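Local coordinates for protein levansucrase (Bacillus megaterium, PDB 3OM4) that belongs to the levansucrase/invertase family of carbohydrate-active enzymes and folds as a single-domain five-bladed beta-propeller, at residues 104-109 and 116-121; 82-87 and 180-185; 75-80 and 399-404; 44-49 and 112-117; 153-158 and 175-180. The protein carries 1 engineered substitution. One frame throughout, in Å; residues are numbered along the deposited sequence.

Contact 1. Residues 104-109 and 116-121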
# COMPACT_ATOMS: atom_id res chain seq x y z
N LEU A 104 4.98 16.73 2.76
CA LEU A 104 6.22 16.28 3.38
C LEU A 104 6.26 16.75 4.82
O LEU A 104 6.34 17.96 5.09
CB LEU A 104 7.43 16.79 2.59
CG LEU A 104 8.80 16.15 2.86
CD1 LEU A 104 9.68 16.30 1.63
CD2 LEU A 104 9.50 16.73 4.09
N PHE A 105 6.19 15.80 5.74
CA PHE A 105 6.34 16.07 7.17
C PHE A 105 7.74 15.65 7.62
O PHE A 105 8.32 14.72 7.06
CB PHE A 105 5.29 15.32 7.99
CG PHE A 105 3.88 15.81 7.77
CD1 PHE A 105 3.36 16.84 8.55
CD2 PHE A 105 3.07 15.23 6.80
CE1 PHE A 105 2.07 17.30 8.36
CE2 PHE A 105 1.77 15.68 6.60
CZ PHE A 105 1.26 16.71 7.38
N TYR A 106 8.27 16.34 8.62
CA TYR A 106 9.60 16.04 9.13
C TYR A 106 9.73 16.28 10.63
O TYR A 106 9.01 17.08 11.21
CB TYR A 106 10.67 16.84 8.36
CG TYR A 106 10.57 18.34 8.53
CD1 TYR A 106 11.43 19.01 9.40
CD2 TYR A 106 9.63 19.09 7.82
CE1 TYR A 106 11.35 20.39 9.56
CE2 TYR A 106 9.55 20.46 7.98
CZ TYR A 106 10.41 21.11 8.85
OH TYR A 106 10.34 22.47 9.01
N LYS A 107 10.67 15.57 11.25
CA LYS A 107 10.84 15.58 12.70
C LYS A 107 12.31 15.34 13.03
O LYS A 107 12.95 14.47 12.44
CB LYS A 107 9.96 14.49 13.33
CG LYS A 107 10.14 14.28 14.83
CD LYS A 107 9.35 13.06 15.35
CE LYS A 107 9.91 11.72 14.86
NZ LYS A 107 11.30 11.43 15.34
N LYS A 108 12.83 16.12 13.97
CA LYS A 108 14.16 15.87 14.53
C LYS A 108 14.24 14.41 14.96
O LYS A 108 13.35 13.93 15.67
CB LYS A 108 14.44 16.81 15.71
CG LYS A 108 14.59 18.28 15.34
CD LYS A 108 15.99 18.57 14.80
CE LYS A 108 16.14 20.04 14.43
NZ LYS A 108 17.40 20.27 13.66
N ALA A 109 15.28 13.72 14.52
CA ALA A 109 15.41 12.27 14.72
C ALA A 109 15.14 11.80 16.15
O ALA A 109 14.59 10.72 16.35
CB ALA A 109 16.78 11.79 14.25
N SER A 116 5.81 17.19 17.45
CA SER A 116 7.16 17.44 16.93
C SER A 116 7.25 17.34 15.41
O SER A 116 8.26 17.72 14.81
CB SER A 116 8.17 16.47 17.56
OG SER A 116 8.26 16.67 18.96
N TRP A 117 6.20 16.82 14.78
CA TRP A 117 6.14 16.72 13.32
C TRP A 117 5.81 18.07 12.71
O TRP A 117 4.71 18.59 12.90
CB TRP A 117 5.11 15.67 12.89
CG TRP A 117 5.57 14.28 13.12
CD1 TRP A 117 5.22 13.47 14.15
CD2 TRP A 117 6.48 13.53 12.30
NE1 TRP A 117 5.85 12.25 14.03
CE2 TRP A 117 6.63 12.26 12.90
CE3 TRP A 117 7.18 13.81 11.12
CZ2 TRP A 117 7.45 11.27 12.36
CZ3 TRP A 117 8.00 12.82 10.58
CH2 TRP A 117 8.13 11.57 11.21
N LYS A 118 6.78 18.63 12.01
CA LYS A 118 6.58 19.88 11.28
C LYS A 118 6.17 19.57 9.84
O LYS A 118 6.40 18.47 9.34
CB LYS A 118 7.85 20.73 11.30
CG LYS A 118 8.23 21.25 12.69
CD LYS A 118 9.50 22.09 12.66
CE LYS A 118 9.21 23.52 12.21
NZ LYS A 118 10.40 24.40 12.38
N ASN A 119 5.55 20.55 9.19
CA ASN A 119 5.02 20.39 7.84
C ASN A 119 5.74 21.28 6.84
O ASN A 119 5.70 22.51 6.95
CB ASN A 119 3.51 20.70 7.86
CG ASN A 119 2.83 20.45 6.52
OD1 ASN A 119 3.43 19.94 5.57
ND2 ASN A 119 1.55 20.80 6.45
N ALA A 120 6.41 20.66 5.87
CA ALA A 120 7.13 21.39 4.83
C ALA A 120 6.21 21.76 3.65
O ALA A 120 6.65 22.40 2.70
CB ALA A 120 8.34 20.60 4.35
N GLY A 121 4.95 21.35 3.74
CA GLY A 121 3.96 21.65 2.71
C GLY A 121 3.88 20.57 1.65
O GLY A 121 4.44 19.48 1.81
O HOH W 1 8.46 23.79 7.67
O HOH W 2 10.99 18.30 15.29
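Lys107 lies across the indole of Trp117 and touches it along most of its length. Its CB sits over one face, 3.6 Å from the centroid of the six-membered ring and only 13° off the ring normal. CG passes beside Ser116, 4.0 Å from that residue's CB, and CD comes back over the indole with Trp117 CE2 at 3.7 Å. Bends at chi3 and chi4 curl the chain along the ring, so that Lys107 CE meets Trp117 CZ2 at 3.5 Å while NZ turns away to the carbonyls of Lys108 and Asp111 and to Gln85 OE1. One residue earlier, Tyr106 receives Lys118 CB over one ring face, and its OH shares a water with Asn119 O. Phe105 and Asn119 stack, ring and amide 25° apart, and Asn119 OD1 accepts from Gly121 N at 2.8 Å in an Asx turn. Beneath these pairs runs an antiparallel ladder, with Tyr106 N and O bonded to Lys118 O (2.9 Å) and N (2.8 Å). The chemistry is thus divided: both lysines spend their aliphatic carbons on aromatic faces, whereas their ammonium groups go on to oxygen acceptors, that of Lys118 to Asn186 O.

Contact 2. Residues 82-87 and 180-185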
# COMPACT_ATOMS: atom_id res chain seq x y z
N HIS A 82 19.86 14.85 7.15
CA HIS A 82 20.39 16.01 7.87
C HIS A 82 19.80 16.12 9.28
O HIS A 82 19.38 17.19 9.71
CB HIS A 82 20.15 17.30 7.06
CG HIS A 82 20.97 17.38 5.81
ND1 HIS A 82 20.45 17.16 4.55
CD2 HIS A 82 22.30 17.62 5.64
CE1 HIS A 82 21.41 17.29 3.65
NE2 HIS A 82 22.54 17.56 4.28
N GLY A 83 19.77 14.98 9.98
CA GLY A 83 19.25 14.90 11.35
C GLY A 83 17.74 14.76 11.47
O GLY A 83 17.21 14.76 12.58
N TYR A 84 17.06 14.64 10.34
CA TYR A 84 15.59 14.57 10.32
C TYR A 84 15.08 13.23 9.84
O TYR A 84 15.67 12.60 8.97
CB TYR A 84 15.01 15.66 9.42
CG TYR A 84 15.27 17.08 9.89
CD1 TYR A 84 14.46 17.67 10.85
CD2 TYR A 84 16.31 17.83 9.35
CE1 TYR A 84 14.69 18.97 11.28
CE2 TYR A 84 16.55 19.13 9.77
CZ TYR A 84 15.73 19.69 10.74
OH TYR A 84 15.96 20.98 11.16
N GLN A 85 13.96 12.80 10.42
CA GLN A 85 13.15 11.75 9.82
C GLN A 85 12.10 12.42 8.94
O GLN A 85 11.56 13.47 9.31
CB GLN A 85 12.51 10.87 10.90
CG GLN A 85 13.49 9.91 11.57
CD GLN A 85 12.85 9.07 12.67
OE1 GLN A 85 11.78 9.40 13.19
NE2 GLN A 85 13.50 7.97 13.02
N ILE A 86 11.85 11.85 7.77
CA ILE A 86 10.90 12.41 6.82
C ILE A 86 9.77 11.42 6.53
O ILE A 86 10.01 10.23 6.32
CB ILE A 86 11.59 12.85 5.50
CG1 ILE A 86 12.44 14.11 5.74
CG2 ILE A 86 10.56 13.11 4.39
CD1 ILE A 86 13.33 14.51 4.58
N VAL A 87 8.54 11.93 6.55
CA VAL A 87 7.35 11.15 6.21
C VAL A 87 6.55 11.86 5.12
O VAL A 87 6.16 13.02 5.28
CB VAL A 87 6.45 10.89 7.45
CG1 VAL A 87 5.08 10.37 7.05
CG2 VAL A 87 7.11 9.90 8.38
N MET A 180 15.55 19.70 -1.60
CA MET A 180 15.39 20.21 -0.24
C MET A 180 16.46 21.22 0.12
O MET A 180 17.57 21.18 -0.41
CB MET A 180 15.46 19.05 0.77
CG MET A 180 14.59 17.85 0.46
SD MET A 180 12.83 18.17 0.67
CE MET A 180 12.70 18.37 2.45
N SER A 181 16.12 22.12 1.04
CA SER A 181 17.11 23.02 1.64
C SER A 181 16.80 23.23 3.12
O SER A 181 15.75 22.82 3.61
CB SER A 181 17.16 24.37 0.90
OG SER A 181 15.98 25.13 1.10
N GLN A 182 17.74 23.85 3.83
CA GLN A 182 17.57 24.19 5.24
C GLN A 182 17.67 25.71 5.42
O GLN A 182 18.78 26.24 5.48
CB GLN A 182 18.61 23.47 6.10
CG GLN A 182 18.40 21.97 6.22
CD GLN A 182 19.61 21.26 6.77
OE1 GLN A 182 20.57 20.98 6.04
NE2 GLN A 182 19.59 20.94 8.05
N PRO A 183 16.52 26.40 5.50
CA PRO A 183 16.51 27.86 5.69
C PRO A 183 17.08 28.29 7.05
O PRO A 183 17.60 29.40 7.18
CB PRO A 183 15.03 28.23 5.58
CG PRO A 183 14.29 26.97 5.83
CD PRO A 183 15.16 25.86 5.34
N ASN A 184 16.95 27.41 8.04
CA ASN A 184 17.59 27.58 9.35
C ASN A 184 17.85 26.23 10.03
O ASN A 184 17.62 25.17 9.43
CB ASN A 184 16.77 28.52 10.26
CG ASN A 184 15.39 27.97 10.60
OD1 ASN A 184 15.23 26.79 10.92
ND2 ASN A 184 14.39 28.84 10.56
N ASP A 185 18.33 26.27 11.27
CA ASP A 185 18.69 25.07 12.03
C ASP A 185 17.54 24.11 12.35
O ASP A 185 17.78 22.93 12.64
CB ASP A 185 19.41 25.45 13.33
CG ASP A 185 20.91 25.59 13.15
OD1 ASP A 185 21.36 26.64 12.64
OD2 ASP A 185 21.65 24.65 13.54
O HOH W 3 21.52 19.66 9.56
O HOH W 4 17.28 22.52 9.51
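Met180 makes a loose apolar touch with Ile86, its CE standing 4.5 Å from Ile86 CD1. Two residues on, Gln182 does most of the work. Its chain is extended beyond CG and delivers the terminal amide between two rings, which it meets in different ways. Gln182 OE1 lies over one face of the His82 imidazole, 3.6 Å from His82 CG, with amide and ring planes 40° apart. The nitrogen meets Tyr84 at its edge instead: Gln182 NE2 is 3.9 Å from Tyr84 CE2, near the plane of a ring that stands almost perpendicular to the amide, at 83°. Both N-H groups of the amide find water. One water, 2.8 Å from Gln182 NE2, passes a bond on to His82 O; the second accepts a longer one and also joins Tyr84 OH to Asn184 O, which lies 2.7 Å from that water. At Asp185 the backbone oxygen comes to 3.1 Å from Tyr84 OH, and Lys108 NZ bonds to both, gathering them round one ammonium group. The contact bridges strands that are not paired with each other: 84-92 runs between 60-72 and 101-108, whereas 170-184 pairs with 156-164 and 187-200. Leu104, on strand 101-108, packs against both Ile86 and Met180, and Leu188, on strand 187-200, touches both Tyr84 and Gln182.

Contact 3. Residues 75-80 and 399-404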
# COMPACT_ATOMS: atom_id res chain seq x y z
N ASP A 75 17.45 -0.50 1.86
CA ASP A 75 17.08 -1.75 2.54
C ASP A 75 15.77 -1.66 3.32
O ASP A 75 15.32 -2.65 3.90
CB ASP A 75 18.23 -2.24 3.44
CG ASP A 75 18.46 -1.36 4.66
OD1 ASP A 75 17.84 -0.27 4.78
OD2 ASP A 75 19.28 -1.76 5.52
N GLY A 76 15.16 -0.48 3.33
CA GLY A 76 13.85 -0.29 3.95
C GLY A 76 13.86 0.35 5.33
O GLY A 76 12.81 0.76 5.82
N THR A 77 15.03 0.43 5.95
CA THR A 77 15.16 1.10 7.25
C THR A 77 14.91 2.60 7.08
O THR A 77 15.08 3.14 5.99
CB THR A 77 16.55 0.86 7.90
OG1 THR A 77 17.58 1.20 6.97
CG2 THR A 77 16.70 -0.59 8.33
N VAL A 78 14.48 3.26 8.16
CA VAL A 78 14.13 4.67 8.11
C VAL A 78 15.37 5.53 7.94
O VAL A 78 16.32 5.42 8.71
CB VAL A 78 13.34 5.12 9.36
CG1 VAL A 78 13.05 6.62 9.32
CG2 VAL A 78 12.04 4.35 9.47
N ALA A 79 15.35 6.38 6.91
CA ALA A 79 16.47 7.25 6.59
C ALA A 79 16.59 8.40 7.58
O ALA A 79 15.61 8.79 8.23
CB ALA A 79 16.32 7.79 5.17
N THR A 80 17.80 8.92 7.72
CA THR A 80 18.03 10.16 8.44
C THR A 80 18.56 11.18 7.44
O THR A 80 19.60 10.96 6.80
CB THR A 80 19.03 10.00 9.60
OG1 THR A 80 18.78 8.76 10.28
CG2 THR A 80 18.89 11.15 10.59
N PRO A 399 10.74 -1.86 8.66
CA PRO A 399 11.83 -2.67 9.21
C PRO A 399 12.80 -1.82 10.02
O PRO A 399 12.94 -0.62 9.77
CB PRO A 399 12.51 -3.25 7.97
CG PRO A 399 12.19 -2.32 6.88
CD PRO A 399 10.85 -1.71 7.20
N GLN A 400 13.44 -2.44 11.00
CA GLN A 400 14.25 -1.73 11.97
C GLN A 400 15.72 -2.13 11.86
O GLN A 400 16.03 -3.23 11.38
CB GLN A 400 13.72 -1.98 13.39
CG GLN A 400 12.26 -1.52 13.60
CD GLN A 400 12.09 -0.01 13.50
OE1 GLN A 400 12.72 0.75 14.25
NE2 GLN A 400 11.24 0.43 12.58
N THR A 401 16.61 -1.24 12.30
CA THR A 401 18.06 -1.44 12.19
C THR A 401 18.53 -2.70 12.93
O THR A 401 19.41 -3.41 12.44
CB THR A 401 18.85 -0.21 12.69
OG1 THR A 401 18.43 0.13 14.01
CG2 THR A 401 18.62 0.98 11.77
N LYS A 402 17.95 -2.95 14.09
CA LYS A 402 18.25 -4.14 14.87
C LYS A 402 16.97 -4.72 15.49
O LYS A 402 15.95 -4.02 15.58
CB LYS A 402 19.29 -3.84 15.96
CG LYS A 402 18.81 -2.88 17.05
CD LYS A 402 19.97 -2.18 17.75
CE LYS A 402 20.63 -3.05 18.81
NZ LYS A 402 21.73 -2.32 19.50
N GLY A 403 17.04 -5.98 15.90
CA GLY A 403 15.90 -6.64 16.54
C GLY A 403 15.00 -7.35 15.57
O GLY A 403 15.14 -7.22 14.35
N ASP A 404 14.05 -8.11 16.11
CA ASP A 404 13.14 -8.92 15.31
C ASP A 404 11.78 -8.25 15.11
O ASP A 404 10.92 -8.77 14.39
CB ASP A 404 12.97 -10.31 15.93
CG ASP A 404 14.26 -11.12 15.91
OD1 ASP A 404 15.02 -11.03 14.91
OD2 ASP A 404 14.52 -11.84 16.89
O HOH W 5 14.20 1.78 10.53
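Pro399 presses its ring against the backbone of Gly76, with Pro399 CG 3.3 Å and CD 3.4 Å from Gly76 O. Beside this, the methyl of Thr77 rests on the peptide link that follows Gln400: Thr77 CG2 is 4.0 Å from both Gln400 C and Thr401 N, and it meets the Thr401 methyl CG2 at 4.2 Å. One water completes the inner shell, accepting from Val78 N and donating to Pro399 O, each at 2.8 Å, so two backbones that do not bond directly are joined through it. The next shell explains the pose. Asp75 OD1 takes two bonds from Thr77: one from OG1 along its syn lone pair, the other, completing an Asx turn, from the backbone N above the carboxylate plane. The hydroxyl of Thr77 is thereby directed into its own loop while the methyl faces the other segment. Gly76, at phi 102°, forms the bend, and its carbonyl also receives Gln72 NE2. Further out, the amide of Gln400 bonds to Leu451 O and Val453 N, while Val78 packs on Leu451 and Thr452. The contact joins the loop between strands 60-72 and 84-92 to the loop between 392-398 and 405-412, beside the C-terminal tail.

Contact 4. Residues 44-49 and 112-117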
# COMPACT_ATOMS: atom_id res chain seq x y z
N THR A 44 -6.02 10.11 24.31
CA THR A 44 -4.68 10.65 24.02
C THR A 44 -4.45 10.98 22.54
O THR A 44 -3.41 11.53 22.19
CB THR A 44 -3.57 9.68 24.51
OG1 THR A 44 -3.69 8.42 23.84
CG2 THR A 44 -3.64 9.48 26.02
N ILE A 45 -5.42 10.65 21.70
CA ILE A 45 -5.31 10.85 20.25
C ILE A 45 -5.35 12.34 19.87
O ILE A 45 -6.27 13.06 20.24
CB ILE A 45 -6.40 10.05 19.47
CG1 ILE A 45 -6.29 8.55 19.76
CG2 ILE A 45 -6.34 10.35 17.96
CD1 ILE A 45 -4.90 7.93 19.52
N LYS A 46 -4.32 12.77 19.14
CA LYS A 46 -4.19 14.16 18.69
C LYS A 46 -4.18 14.25 17.17
O LYS A 46 -3.67 13.35 16.50
CB LYS A 46 -2.88 14.75 19.20
CG LYS A 46 -2.80 15.05 20.68
CD LYS A 46 -1.42 15.61 21.00
CE LYS A 46 -1.29 16.02 22.45
NZ LYS A 46 0.03 16.67 22.69
N ASN A 47 -4.73 15.34 16.64
CA ASN A 47 -4.50 15.73 15.26
C ASN A 47 -3.02 16.08 15.09
O ASN A 47 -2.36 16.47 16.06
CB ASN A 47 -5.31 16.98 14.87
CG ASN A 47 -6.81 16.75 14.91
OD1 ASN A 47 -7.31 15.64 14.73
ND2 ASN A 47 -7.55 17.83 15.15
N ILE A 48 -2.51 15.95 13.87
CA ILE A 48 -1.19 16.48 13.54
C ILE A 48 -1.31 18.00 13.50
O ILE A 48 -1.91 18.55 12.59
CB ILE A 48 -0.68 15.95 12.18
CG1 ILE A 48 -0.75 14.41 12.14
CG2 ILE A 48 0.74 16.44 11.90
CD1 ILE A 48 -0.65 13.82 10.75
N ALA A 49 -0.73 18.65 14.51
CA ALA A 49 -0.87 20.10 14.69
C ALA A 49 -0.39 20.91 13.49
O ALA A 49 -1.00 21.93 13.13
CB ALA A 49 -0.15 20.55 15.96
N LYS A 112 10.02 12.86 19.78
CA LYS A 112 9.12 11.71 19.84
C LYS A 112 7.64 12.03 19.65
O LYS A 112 6.90 11.23 19.07
CB LYS A 112 9.32 10.93 21.16
CG LYS A 112 10.75 10.41 21.40
CD LYS A 112 11.28 9.55 20.24
CE LYS A 112 10.66 8.15 20.21
NZ LYS A 112 11.23 7.26 21.25
N SER A 113 7.21 13.19 20.14
CA SER A 113 5.79 13.55 20.15
C SER A 113 5.23 13.80 18.75
O SER A 113 5.97 14.13 17.82
CB SER A 113 5.54 14.78 21.04
OG SER A 113 6.12 15.95 20.49
N ILE A 114 3.91 13.62 18.61
CA ILE A 114 3.22 13.95 17.36
C ILE A 114 3.32 15.46 17.08
O ILE A 114 3.40 15.88 15.92
CB ILE A 114 1.74 13.46 17.36
CG1 ILE A 114 1.08 13.74 16.00
CG2 ILE A 114 0.95 14.05 18.54
CD1 ILE A 114 -0.31 13.15 15.83
N ASP A 115 3.33 16.26 18.14
CA ASP A 115 3.49 17.71 18.03
C ASP A 115 4.86 18.13 17.47
O ASP A 115 5.04 19.27 17.06
CB ASP A 115 3.25 18.39 19.39
CG ASP A 115 1.78 18.37 19.81
OD1 ASP A 115 0.89 18.20 18.96
OD2 ASP A 115 1.51 18.56 21.02
N SER A 116 5.81 17.19 17.45
CA SER A 116 7.16 17.44 16.93
C SER A 116 7.25 17.34 15.41
O SER A 116 8.26 17.72 14.81
CB SER A 116 8.17 16.47 17.56
OG SER A 116 8.26 16.67 18.96
N TRP A 117 6.20 16.82 14.78
CA TRP A 117 6.14 16.72 13.32
C TRP A 117 5.81 18.07 12.71
O TRP A 117 4.71 18.59 12.90
CB TRP A 117 5.11 15.67 12.89
CG TRP A 117 5.57 14.28 13.12
CD1 TRP A 117 5.22 13.47 14.15
CD2 TRP A 117 6.48 13.53 12.30
NE1 TRP A 117 5.85 12.25 14.03
CE2 TRP A 117 6.63 12.26 12.90
CE3 TRP A 117 7.18 13.81 11.12
CZ2 TRP A 117 7.45 11.27 12.36
CZ3 TRP A 117 8.00 12.82 10.58
CH2 TRP A 117 8.13 11.57 11.21
O HOH W 6 0.35 17.24 16.59
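Ile114 projects into the 44-49 segment and forms the close-packed side of the contact. Its CG1 branch runs anti to the backbone N (chi1 -176°) and puts CD1 3.4 Å from Lys46 O and 3.9 Å from Ile48 CG1, the two isoleucine side chains crossing at about a right angle. The other branch lies against the aliphatic part of Lys46, where Ile114 CG2 is 3.8 Å from Lys46 CD. Thr424 covers this region as well: its OG1 bonds to Lys46 O, and its side chain touches both isoleucines. Residues 114-116 form a short 3-10 turn in the connection of the hairpin made by strands 101-108 and 118-122, with Ser116 N bonded to Ser113 O. Ser113 OG and Ser116 OG share a hydrogen bond of 2.7 Å. The contact therefore ties a hairpin loop of one propeller sheet to the loop between helix 26-29 and strand 52-54, which itself runs beside strand 424-434 of another. Toward solvent the packing gives way to polar links. Lys46, extended beyond CG, reaches Asp115 in a salt bridge, Lys46 NZ standing 2.9 Å from Asp115 OD2 and above the carboxylate plane. The second oxygen, Asp115 OD1, is 2.6 Å from a water that accepts from Ala49 N, and Ala49 CB approaches that same oxygen at 4.0 Å.

Contact 5. Residues 153-158 and 175-180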
# COMPACT_ATOMS: atom_id res chain seq x y z
N ASP A 153 23.66 9.32 -3.48
CA ASP A 153 24.08 10.71 -3.68
C ASP A 153 23.42 11.68 -2.67
O ASP A 153 23.65 12.89 -2.73
CB ASP A 153 23.77 11.14 -5.12
CG ASP A 153 24.49 12.42 -5.52
OD1 ASP A 153 25.65 12.63 -5.10
OD2 ASP A 153 23.90 13.22 -6.28
N GLY A 154 22.61 11.14 -1.76
CA GLY A 154 21.98 11.93 -0.71
C GLY A 154 20.79 12.73 -1.19
O GLY A 154 20.47 13.78 -0.62
N LYS A 155 20.13 12.23 -2.23
CA LYS A 155 18.97 12.89 -2.81
C LYS A 155 17.68 12.24 -2.32
O LYS A 155 17.64 11.03 -2.06
CB LYS A 155 19.02 12.84 -4.34
CG LYS A 155 20.27 13.48 -4.96
CD LYS A 155 20.33 14.98 -4.71
CE LYS A 155 21.63 15.58 -5.22
NZ LYS A 155 21.73 17.03 -4.92
N VAL A 156 16.64 13.05 -2.18
CA VAL A 156 15.32 12.58 -1.80
C VAL A 156 14.57 12.17 -3.07
O VAL A 156 14.18 13.02 -3.88
CB VAL A 156 14.53 13.66 -1.01
CG1 VAL A 156 13.10 13.23 -0.75
CG2 VAL A 156 15.24 13.98 0.31
N ARG A 157 14.40 10.86 -3.24
CA ARG A 157 13.80 10.30 -4.44
C ARG A 157 12.42 9.72 -4.14
O ARG A 157 12.29 8.72 -3.42
CB ARG A 157 14.74 9.25 -5.06
CG ARG A 157 14.16 8.44 -6.23
CD ARG A 157 13.72 9.31 -7.40
NE ARG A 157 14.82 10.04 -8.02
CZ ARG A 157 14.76 10.63 -9.21
NH1 ARG A 157 13.65 10.58 -9.94
NH2 ARG A 157 15.82 11.27 -9.68
N LEU A 158 11.39 10.37 -4.68
CA LEU A 158 10.01 10.00 -4.44
C LEU A 158 9.45 9.11 -5.56
O LEU A 158 9.77 9.29 -6.73
CB LEU A 158 9.14 11.26 -4.26
CG LEU A 158 7.62 11.14 -4.07
CD1 LEU A 158 7.24 10.36 -2.82
CD2 LEU A 158 6.95 12.51 -4.06
N THR A 175 7.88 9.10 -10.74
CA THR A 175 8.99 9.48 -9.89
C THR A 175 9.37 10.96 -10.02
O THR A 175 9.04 11.62 -11.01
CB THR A 175 10.23 8.59 -10.14
OG1 THR A 175 11.19 8.80 -9.10
CG2 THR A 175 10.87 8.88 -11.51
N ALA A 176 10.03 11.47 -8.98
CA ALA A 176 10.65 12.79 -9.01
C ALA A 176 11.70 12.85 -7.92
O ALA A 176 11.59 12.17 -6.90
CB ALA A 176 9.62 13.90 -8.82
N GLN A 177 12.73 13.66 -8.15
CA GLN A 177 13.65 14.04 -7.09
C GLN A 177 13.07 15.26 -6.40
O GLN A 177 12.72 16.25 -7.05
CB GLN A 177 15.03 14.35 -7.67
CG GLN A 177 16.05 14.79 -6.63
CD GLN A 177 17.43 14.94 -7.22
OE1 GLN A 177 18.07 13.95 -7.58
NE2 GLN A 177 17.90 16.18 -7.32
N VAL A 178 12.95 15.19 -5.08
CA VAL A 178 12.46 16.32 -4.29
C VAL A 178 13.67 17.10 -3.79
O VAL A 178 14.45 16.59 -2.98
CB VAL A 178 11.57 15.86 -3.11
CG1 VAL A 178 10.93 17.06 -2.42
CG2 VAL A 178 10.50 14.89 -3.58
N ASN A 179 13.82 18.32 -4.28
CA ASN A 179 14.93 19.18 -3.88
C ASN A 179 14.64 19.88 -2.56
O ASN A 179 13.62 20.55 -2.41
CB ASN A 179 15.27 20.19 -4.98
CG ASN A 179 15.84 19.52 -6.22
OD1 ASN A 179 16.65 18.60 -6.14
ND2 ASN A 179 15.42 20.00 -7.39
N MET A 180 15.55 19.70 -1.60
CA MET A 180 15.39 20.21 -0.24
C MET A 180 16.46 21.22 0.12
O MET A 180 17.57 21.18 -0.41
CB MET A 180 15.46 19.05 0.77
CG MET A 180 14.59 17.85 0.46
SD MET A 180 12.83 18.17 0.67
CE MET A 180 12.70 18.37 2.45
O HOH W 7 16.94 15.73 -3.04
O HOH W 8 17.32 11.41 -7.32
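The guanidinium of Arg157 has the backbone of the opposite strand beneath one face, with Gln177 N 3.7 Å from its plane and the carbonyl carbon of Ala176 alongside. At its edge Thr175 OG1 accepts from Arg157 NH1 in a straight bond of 3.2 Å, only 6° out of the guanidinium plane, and a water at the rim joins NH2 to Gln177 OE1. The Gln177 amide stands steeply to the guanidinium, 78° away, and its NE2 donates to Asn179 OD1 at 3.0 Å. Bends at chi2 and chi3 fold the arginine over strand 170-184, and Asp195 on the next strand, 187-200, forms a salt bridge with NH2; this neighbour and the Thr175 bond together would limit the rotation of the group. Thr175 OG1 in turn donates to Leu158 O at 2.8 Å. Ala176 N reaches that oxygen too, at 3.1 Å and from the opposite face of the carbonyl plane, giving it two donors. On the other side of the sheet, Val156, Leu158 and Val178 pack together, with Leu158 CB 3.9 Å from Val178 CG2. Val178 N bonds to Val156 O, and a water spans Val156 N and Val178 O. This is an antiparallel hairpin at the centre of the run of strands 142-150, 156-164, 170-184 and 187-200, the four-stranded meander characteristic of a propeller blade.

In the fold
From the N terminus, residues 44-49, 75-80 and 82-87 come first in contacts 4, 3 and 2 respectively. Contact 4 closes first, at 112-117; because it begins before residue 75, it crosses both contact 2 and contact 3. Contact 1 then closes a short hairpin at 116-121, sharing Ser116 and Trp117 with contact 4. Contact 5 is a second hairpin; contacts 1 and 5 are both nested inside the loop closed by contact 2, which shares Met180 with contact 5. Contact 3, closed last at 399-404, encloses contacts 1, 2 and 5. The two hairpins lie in one curled sheet system, contact 2 joins its separate strands, and contacts 3 and 4 tie loops near it to distant parts of the chain.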